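Local coordinates for DNA polymerase (Bacillus phage phi29, PDB 2PY5), which copies the phage genome by protein-primed, strand-displacing DNA synthesis of high processivity and fidelity, and in its natural form also proofreads with a 3'-5' exonuclease, at residues D469-K472 with D473-P477. The protein carries 2 engineered substitutions. Residues are numbered along the deposited sequence; the frame is centred on the assembly and turned at random.
Sequences DVIK and DIVDP
Ile471 meets Ile474 and Val475 on the buried side of a run of overlapping turns, and this is where the packing is close. CB of Ile471 lies 3.9 Å from CG1 of Ile474, while its CG1 branch, set between backbone N and carbonyl carbon (chi1 71°), comes 4.0 Å from CG2 of Val475, the two side chains slanting across each other. The same methyl, Val475 CG2, sits 3.2 Å from the Ile471 carbonyl oxygen. A branched aliphatic residue suits the buried position of Ile471, which rests also on Cys448; Ile474 and Val475, partly exposed, pack against its apolar side. The peptide N of Ile474 bonds to Ile471 O (2.9 Å, 150°), and that of Val475 reaches Lys472 O weakly, at 3.4 Å. Such successive i to i+3 bonds mark overlapping turns, here in the loop joining strands 459-463 and 483-489 of the polymerization region; backbone hydrogen bonds between Trp483 and both Ile474 and Asp476 tie the loop to the second strand. The solvent side is looser and polar. One water links Asp469 O to the NH of Asp473; another donates to Val470 O and, with its oxygen 2.6 Å from OD1, to Asp473, so a short carboxylate fits this edge. Lys472, long enough to reach back along the turn, hydrogen-bonds through NZ to Ile467 O and makes a long salt bridge (3.5 Å) to Asp469 OD1 in one of two Asp469 conformers.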
ATOM      1  N   ASP F 469       6.415  25.738  20.764  1.00 36.03           N
ATOM      2  CA  ASP F 469       5.446  26.001  21.830  0.90 37.36           C
ATOM      3  C   ASP F 469       4.017  25.699  21.379  1.00 35.73           C
ATOM      4  O   ASP F 469       3.214  25.159  22.150  1.00 36.59           O
ATOM      5  CB  ASP F 469       5.530  27.467  22.282  0.90 38.91           C
ATOM      6  CG  ASP F 469       6.768  27.770  23.114  0.90 43.58           C
ATOM      7  OD1 ASP F 469       7.522  26.840  23.473  0.90 45.17           O
ATOM      8  OD2 ASP F 469       6.992  28.964  23.417  0.90 45.53           O
ATOM      9  N   VAL F 470       3.705  26.035  20.124  1.00 36.35           N
ATOM     10  CA  VAL F 470       2.334  25.931  19.622  0.50 37.47           C
ATOM     11  C   VAL F 470       1.815  24.484  19.541  1.00 37.71           C
ATOM     12  O   VAL F 470       0.594  24.268  19.551  1.00 40.46           O
ATOM     13  CB  VAL F 470       2.179  26.639  18.249  0.50 39.18           C
ATOM     14  CG1 VAL F 470       0.761  26.501  17.727  0.50 39.26           C
ATOM     15  CG2 VAL F 470       2.528  28.107  18.371  0.50 41.41           C
ATOM     16  N   ILE F 471       2.724  23.500  19.467  1.00 35.26           N
ATOM     17  CA  ILE F 471       2.314  22.079  19.429  1.00 34.85           C
ATOM     18  C   ILE F 471       2.700  21.272  20.672  1.00 35.15           C
ATOM     19  O   ILE F 471       2.414  20.083  20.740  1.00 34.80           O
ATOM     20  CB  ILE F 471       2.818  21.330  18.130  1.00 35.62           C
ATOM     21  CG1 ILE F 471       4.328  21.099  18.138  1.00 35.33           C
ATOM     22  CG2 ILE F 471       2.402  22.080  16.874  1.00 36.71           C
ATOM     23  CD1 ILE F 471       4.805  20.237  16.967  1.00 35.89           C
ATOM     24  N   LYS F 472       3.317  21.911  21.668  1.00 36.99           N
ATOM     25  CA  LYS F 472       3.741  21.198  22.880  1.00 39.14           C
ATOM     26  C   LYS F 472       2.655  20.324  23.490  1.00 38.60           C
ATOM     27  O   LYS F 472       2.933  19.216  23.951  1.00 40.09           O
ATOM     28  CB  LYS F 472       4.185  22.189  23.954  1.00 40.46           C
ATOM     29  CG  LYS F 472       5.585  22.620  23.798  1.00 44.21           C
ATOM     30  CD  LYS F 472       6.075  23.308  25.059  1.00 45.02           C
ATOM     31  CE  LYS F 472       7.418  23.981  24.856  1.00 47.74           C
ATOM     32  NZ  LYS F 472       8.149  23.444  23.694  1.00 44.68           N
ATOM     33  N   ASP F 473       1.431  20.839  23.499  1.00 39.40           N
ATOM     34  CA  ASP F 473       0.314  20.170  24.165  1.00 41.96           C
ATOM     35  C   ASP F 473      -0.272  18.999  23.379  1.00 42.09           C
ATOM     36  O   ASP F 473      -1.078  18.231  23.927  1.00 40.68           O
ATOM     37  CB  ASP F 473      -0.788  21.182  24.511  1.00 46.50           C
ATOM     38  CG  ASP F 473      -1.411  21.835  23.281  1.00 51.46           C
ATOM     39  OD1 ASP F 473      -1.033  21.484  22.137  1.00 54.54           O
ATOM     40  OD2 ASP F 473      -2.284  22.709  23.465  1.00 55.14           O
ATOM     41  N   ILE F 474       0.122  18.872  22.106  1.00 39.28           N
ATOM     42  CA  ILE F 474      -0.295  17.740  21.246  1.00 37.51           C
ATOM     43  C   ILE F 474       0.880  16.817  20.868  1.00 36.59           C
ATOM     44  O   ILE F 474       0.768  16.009  19.932  1.00 36.36           O
ATOM     45  CB  ILE F 474      -1.082  18.222  19.993  1.00 38.05           C
ATOM     46  CG1 ILE F 474      -0.240  19.101  19.064  1.00 37.01           C
ATOM     47  CG2 ILE F 474      -2.326  18.980  20.426  1.00 39.86           C
ATOM     48  CD1 ILE F 474      -0.942  19.452  17.773  1.00 36.86           C
ATOM     49  N   VAL F 475       1.981  16.933  21.623  1.00 35.50           N
ATOM     50  CA  VAL F 475       3.138  16.064  21.491  1.00 36.16           C
ATOM     51  C   VAL F 475       3.184  15.005  22.591  1.00 35.82           C
ATOM     52  O   VAL F 475       3.087  15.326  23.779  1.00 38.00           O
ATOM     53  CB  VAL F 475       4.452  16.875  21.505  1.00 35.38           C
ATOM     54  CG1 VAL F 475       5.647  15.954  21.642  1.00 35.75           C
ATOM     55  CG2 VAL F 475       4.534  17.717  20.238  1.00 36.00           C
ATOM     56  N   ASP F 476       3.356  13.750  22.190  1.00 34.87           N
ATOM     57  CA  ASP F 476       3.441  12.629  23.129  1.00 34.99           C
ATOM     58  C   ASP F 476       4.068  11.447  22.409  1.00 36.24           C
ATOM     59  O   ASP F 476       3.716  11.188  21.266  1.00 33.68           O
ATOM     60  CB  ASP F 476       2.050  12.256  23.653  1.00 36.64           C
ATOM     61  CG  ASP F 476       2.109  11.282  24.822  1.00 36.71           C
ATOM     62  OD1 ASP F 476       2.237  10.059  24.584  1.00 35.98           O
ATOM     63  OD2 ASP F 476       2.047  11.737  25.983  1.00 41.23           O
ATOM     64  N   PRO F 477       4.997  10.728  23.060  1.00 33.27           N
ATOM     65  CA  PRO F 477       5.676   9.624  22.381  1.00 35.81           C
ATOM     66  C   PRO F 477       4.813   8.425  21.996  1.00 33.89           C
ATOM     67  O   PRO F 477       5.243   7.641  21.134  1.00 36.85           O
ATOM     68  CB  PRO F 477       6.746   9.184  23.383  1.00 36.36           C
ATOM     69  CG  PRO F 477       6.475   9.863  24.609  1.00 36.58           C
ATOM     70  CD  PRO F 477       5.497  10.927  24.434  1.00 35.37           C
TER
HETATM   71  O   HOH W   1       1.091  23.948  23.158  1.00 52.82           O
HETATM   72  O   HOH W   2      -1.902  22.365  19.864  1.00 49.34           O